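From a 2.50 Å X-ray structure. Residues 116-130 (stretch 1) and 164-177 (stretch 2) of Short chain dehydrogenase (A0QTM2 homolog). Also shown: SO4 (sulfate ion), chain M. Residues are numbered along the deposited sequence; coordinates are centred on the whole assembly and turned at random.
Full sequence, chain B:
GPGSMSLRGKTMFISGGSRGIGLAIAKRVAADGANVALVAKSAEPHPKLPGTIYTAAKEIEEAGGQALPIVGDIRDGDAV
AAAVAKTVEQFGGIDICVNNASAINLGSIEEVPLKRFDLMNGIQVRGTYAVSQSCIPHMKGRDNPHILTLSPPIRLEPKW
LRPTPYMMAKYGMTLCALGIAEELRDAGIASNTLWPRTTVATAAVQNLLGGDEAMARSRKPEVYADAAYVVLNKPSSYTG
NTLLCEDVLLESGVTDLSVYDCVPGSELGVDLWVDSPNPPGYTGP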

# COMPACT_ATOMS: atom_id res chain seq x y z
N ARG B 116 -11.76 -5.64 9.44
CA ARG B 116 -11.58 -4.20 9.54
C ARG B 116 -10.51 -3.73 8.57
O ARG B 116 -10.67 -2.70 7.93
CB ARG B 116 -11.20 -3.83 10.96
CG ARG B 116 -10.89 -2.36 11.16
CD ARG B 116 -12.08 -1.45 10.87
NE ARG B 116 -13.25 -1.76 11.70
CZ ARG B 116 -14.30 -0.96 11.81
NH1 ARG B 116 -15.30 -1.32 12.59
NH2 ARG B 116 -14.36 0.19 11.14
N PHE B 117 -9.42 -4.49 8.48
CA PHE B 117 -8.37 -4.20 7.51
C PHE B 117 -8.94 -4.09 6.11
O PHE B 117 -8.63 -3.14 5.41
CB PHE B 117 -7.30 -5.31 7.55
CG PHE B 117 -6.24 -5.14 6.52
CD1 PHE B 117 -5.06 -4.50 6.83
CD2 PHE B 117 -6.43 -5.62 5.22
CE1 PHE B 117 -4.07 -4.34 5.88
CE2 PHE B 117 -5.46 -5.47 4.26
CZ PHE B 117 -4.27 -4.82 4.59
N ASP B 118 -9.77 -5.06 5.72
CA ASP B 118 -10.36 -5.09 4.38
C ASP B 118 -11.25 -3.90 4.11
O ASP B 118 -11.33 -3.39 3.00
CB ASP B 118 -11.19 -6.35 4.15
CG ASP B 118 -10.35 -7.57 4.09
OD1 ASP B 118 -9.13 -7.46 3.91
OD2 ASP B 118 -10.92 -8.67 4.24
N LEU B 119 -11.89 -3.40 5.13
CA LEU B 119 -12.72 -2.26 4.90
C LEU B 119 -11.82 -1.05 4.60
O LEU B 119 -12.11 -0.26 3.68
CB LEU B 119 -13.65 -2.10 6.09
CG LEU B 119 -14.54 -0.90 6.12
CD1 LEU B 119 -15.74 -1.17 7.04
CD2 LEU B 119 -13.66 0.22 6.61
N MET B 120 -10.70 -0.94 5.30
CA MET B 120 -9.76 0.16 5.05
C MET B 120 -9.04 0.05 3.68
O MET B 120 -8.95 1.01 2.93
CB MET B 120 -8.71 0.23 6.18
CG MET B 120 -9.28 0.63 7.53
SD MET B 120 -8.07 1.14 8.78
CE MET B 120 -7.95 -0.43 9.56
N ASN B 121 -8.48 -1.12 3.41
CA ASN B 121 -7.80 -1.41 2.17
C ASN B 121 -8.83 -1.28 1.04
O ASN B 121 -8.57 -0.63 0.01
CB ASN B 121 -7.20 -2.81 2.26
CG ASN B 121 -6.42 -3.24 1.00
OD1 ASN B 121 -5.27 -2.83 0.77
ND2 ASN B 121 -7.02 -4.17 0.25
N GLY B 122 -10.03 -1.83 1.27
CA GLY B 122 -11.06 -1.84 0.23
C GLY B 122 -11.45 -0.46 -0.22
O GLY B 122 -11.43 -0.16 -1.41
N ILE B 123 -11.81 0.38 0.73
CA ILE B 123 -12.32 1.68 0.38
C ILE B 123 -11.20 2.60 -0.12
O ILE B 123 -11.39 3.36 -1.05
CB ILE B 123 -13.04 2.32 1.57
CG1 ILE B 123 -14.33 1.54 1.87
CG2 ILE B 123 -13.37 3.73 1.25
CD1 ILE B 123 -15.07 1.97 3.15
N GLN B 124 -10.03 2.53 0.49
CA GLN B 124 -8.99 3.53 0.23
C GLN B 124 -7.97 3.16 -0.84
O GLN B 124 -7.65 3.98 -1.71
CB GLN B 124 -8.29 3.93 1.55
CG GLN B 124 -9.15 4.89 2.36
CD GLN B 124 -8.85 4.96 3.86
OE1 GLN B 124 -8.99 6.04 4.46
NE2 GLN B 124 -8.50 3.83 4.47
N VAL B 125 -7.43 1.95 -0.77
CA VAL B 125 -6.38 1.55 -1.71
C VAL B 125 -7.06 1.02 -2.94
O VAL B 125 -6.90 1.56 -4.01
CB VAL B 125 -5.48 0.49 -1.14
CG1 VAL B 125 -4.37 0.19 -2.11
CG2 VAL B 125 -4.94 0.93 0.24
N ARG B 126 -7.88 0.00 -2.77
CA ARG B 126 -8.63 -0.56 -3.88
C ARG B 126 -9.61 0.48 -4.45
O ARG B 126 -9.70 0.66 -5.66
CB ARG B 126 -9.36 -1.81 -3.42
CG ARG B 126 -9.96 -2.60 -4.57
CD ARG B 126 -10.59 -3.89 -4.07
NE ARG B 126 -11.22 -4.69 -5.13
CZ ARG B 126 -12.51 -4.64 -5.46
NH1 ARG B 126 -13.32 -3.76 -4.88
NH2 ARG B 126 -13.00 -5.45 -6.41
N GLY B 127 -10.32 1.17 -3.57
CA GLY B 127 -11.27 2.17 -4.00
C GLY B 127 -10.66 3.31 -4.80
O GLY B 127 -11.21 3.71 -5.84
N THR B 128 -9.53 3.84 -4.34
CA THR B 128 -8.87 4.92 -5.08
C THR B 128 -8.45 4.43 -6.45
O THR B 128 -8.54 5.18 -7.44
CB THR B 128 -7.69 5.49 -4.30
OG1 THR B 128 -8.18 6.11 -3.10
CG2 THR B 128 -6.90 6.52 -5.15
N TYR B 129 -8.00 3.17 -6.52
CA TYR B 129 -7.60 2.55 -7.77
C TYR B 129 -8.82 2.44 -8.71
O TYR B 129 -8.80 2.92 -9.84
CB TYR B 129 -6.98 1.18 -7.48
CG TYR B 129 -6.43 0.48 -8.71
CD1 TYR B 129 -5.14 0.73 -9.15
CD2 TYR B 129 -7.19 -0.44 -9.41
CE1 TYR B 129 -4.63 0.09 -10.25
CE2 TYR B 129 -6.68 -1.07 -10.54
CZ TYR B 129 -5.40 -0.80 -10.95
OH TYR B 129 -4.87 -1.40 -12.05
N ALA B 130 -9.90 1.81 -8.23
CA ALA B 130 -11.09 1.56 -9.07
C ALA B 130 -11.75 2.87 -9.56
O ALA B 130 -12.04 3.03 -10.74
CB ALA B 130 -12.11 0.70 -8.30
N THR B 164 -0.15 0.39 11.76
CA THR B 164 0.14 -0.29 10.50
C THR B 164 -1.03 -0.40 9.52
O THR B 164 -0.92 -0.00 8.38
CB THR B 164 0.74 -1.66 10.80
OG1 THR B 164 1.96 -1.45 11.52
CG2 THR B 164 1.00 -2.43 9.53
N PRO B 165 -2.17 -0.89 9.96
CA PRO B 165 -3.29 -0.99 9.03
C PRO B 165 -3.64 0.33 8.36
O PRO B 165 -3.77 0.40 7.13
CB PRO B 165 -4.45 -1.46 9.92
CG PRO B 165 -3.77 -2.11 11.09
CD PRO B 165 -2.54 -1.32 11.32
N TYR B 166 -3.82 1.36 9.15
CA TYR B 166 -4.21 2.67 8.63
C TYR B 166 -3.09 3.29 7.80
O TYR B 166 -3.36 3.84 6.76
CB TYR B 166 -4.62 3.60 9.77
CG TYR B 166 -5.23 4.91 9.35
CD1 TYR B 166 -6.37 4.94 8.57
CD2 TYR B 166 -4.68 6.10 9.75
CE1 TYR B 166 -6.93 6.18 8.17
CE2 TYR B 166 -5.21 7.32 9.38
CZ TYR B 166 -6.33 7.37 8.57
OH TYR B 166 -6.87 8.60 8.21
N MET B 167 -1.85 3.20 8.27
CA MET B 167 -0.72 3.72 7.49
C MET B 167 -0.65 3.02 6.15
O MET B 167 -0.42 3.65 5.13
CB MET B 167 0.58 3.52 8.24
CG MET B 167 1.81 3.92 7.47
SD MET B 167 2.48 2.55 6.47
CE MET B 167 2.94 1.35 7.74
N MET B 168 -0.85 1.70 6.15
CA MET B 168 -0.84 0.96 4.87
C MET B 168 -1.89 1.49 3.88
O MET B 168 -1.62 1.62 2.68
CB MET B 168 -1.08 -0.55 5.10
CG MET B 168 0.13 -1.26 5.60
SD MET B 168 -0.24 -2.95 6.09
CE MET B 168 -0.66 -3.66 4.49
N ALA B 169 -3.08 1.72 4.40
CA ALA B 169 -4.19 2.16 3.59
C ALA B 169 -3.92 3.57 3.09
O ALA B 169 -4.04 3.84 1.89
CB ALA B 169 -5.51 2.08 4.37
N LYS B 170 -3.52 4.47 3.99
CA LYS B 170 -3.33 5.86 3.56
C LYS B 170 -2.13 5.98 2.64
O LYS B 170 -2.22 6.67 1.64
CB LYS B 170 -3.20 6.85 4.74
CG LYS B 170 -4.44 7.00 5.64
CD LYS B 170 -5.76 7.24 4.90
CE LYS B 170 -5.81 8.56 4.14
NZ LYS B 170 -7.24 8.87 3.68
N TYR B 171 -1.01 5.35 2.96
CA TYR B 171 0.13 5.39 2.07
C TYR B 171 -0.18 4.72 0.72
O TYR B 171 0.29 5.15 -0.34
CB TYR B 171 1.34 4.70 2.71
CG TYR B 171 2.13 5.53 3.73
CD1 TYR B 171 1.60 6.65 4.34
CD2 TYR B 171 3.40 5.15 4.11
CE1 TYR B 171 2.33 7.38 5.30
CE2 TYR B 171 4.12 5.85 5.04
CZ TYR B 171 3.59 6.97 5.64
OH TYR B 171 4.34 7.66 6.56
N GLY B 172 -0.97 3.65 0.76
CA GLY B 172 -1.42 2.96 -0.45
C GLY B 172 -2.18 3.88 -1.40
O GLY B 172 -1.94 3.85 -2.60
N MET B 173 -3.06 4.73 -0.84
CA MET B 173 -3.77 5.77 -1.61
C MET B 173 -2.79 6.72 -2.25
O MET B 173 -2.89 7.03 -3.42
CB MET B 173 -4.70 6.63 -0.73
CG MET B 173 -6.04 6.13 -0.52
SD MET B 173 -7.02 7.23 0.52
CE MET B 173 -7.84 8.35 -0.62
N THR B 174 -1.85 7.22 -1.46
CA THR B 174 -0.84 8.14 -1.99
C THR B 174 -0.02 7.46 -3.09
O THR B 174 0.16 8.00 -4.18
CB THR B 174 0.03 8.67 -0.84
OG1 THR B 174 -0.78 9.54 0.01
CG2 THR B 174 1.29 9.41 -1.36
N LEU B 175 0.43 6.24 -2.86
CA LEU B 175 1.20 5.54 -3.90
C LEU B 175 0.41 5.36 -5.21
O LEU B 175 0.96 5.47 -6.31
CB LEU B 175 1.70 4.19 -3.38
CG LEU B 175 2.82 4.27 -2.35
CD1 LEU B 175 3.11 2.89 -1.79
CD2 LEU B 175 4.08 4.88 -3.01
N CYS B 176 -0.88 5.09 -5.08
CA CYS B 176 -1.72 5.02 -6.25
C CYS B 176 -1.67 6.35 -7.01
O CYS B 176 -1.46 6.38 -8.23
CB CYS B 176 -3.13 4.67 -5.86
SG CYS B 176 -4.19 4.36 -7.25
N ALA B 177 -1.82 7.44 -6.28
CA ALA B 177 -1.90 8.75 -6.86
C ALA B 177 -0.60 9.12 -7.55
O ALA B 177 -0.63 9.74 -8.63
CB ALA B 177 -2.24 9.77 -5.80
S SO4 M . -13.26 -3.73 14.76
O1 SO4 M . -12.59 -3.45 13.51
O2 SO4 M . -12.42 -4.63 15.57
O3 SO4 M . -14.53 -4.36 14.43
O4 SO4 M . -13.48 -2.44 15.44

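Two parallel helices of one chain pack here at close range, their axes 7.9 Å apart, in a largely apolar contact made tight by small residues and centred on a single polar knob. The pair illustrates a general principle: helices approach this closely where little or no side chain stands between the backbones. At Ala169 and Gly172 that condition is met. Ala169 points toward the other helix, and its CB lies 3.9 Å from Met120 O, so methyl meets main chain. Val125 CG2 reaches Ala169 O at 3.5 Å and Gly172 CA at 4.1 Å; a CB on Gly172 would lie 2.8 Å from that same CG2, a clash. The closest CA pair in the register, Val125 CA and Met173 CA at 5.0 Å, falls in this region.

Gln124 is the knob, seated among Tyr166, Ala169, Lys170 and Met173. The amide of Gln124 is anchored within its own helix, where Gln124 NE2 donates to Met120 O at 3.2 Å, while Gln124 OE1 accepts a weak hydrogen bond from Lys170 NZ, at 3.4 Å, besides being bonded elsewhere in the structure. Lys170 leaves its backbone pointing away, yet its end comes back to make this contact. The carbonyl of Gln124 is also crowded: its O takes a short hydrogen bond from Thr128 OG1 (2.6 Å) and lies just 2.9 Å from Met173 CG, a very tight approach.

Toward the N-terminal end, the packing is apolar. Met120 CE meets Pro165 CB at 3.7 Å, and Phe117 CE1 meets Met168 CE at the same distance. Sulfur repeatedly lies at a ring edge: Met168 beside Phe117, Met120 beside Tyr166, and, further along, Cys176 beside Tyr129, with Cys176 SG 4.2 Å from Tyr129 CD1. Arg116 stands outside the interface, its NE hydrogen-bonded to sulfate O1 at 2.6 Å.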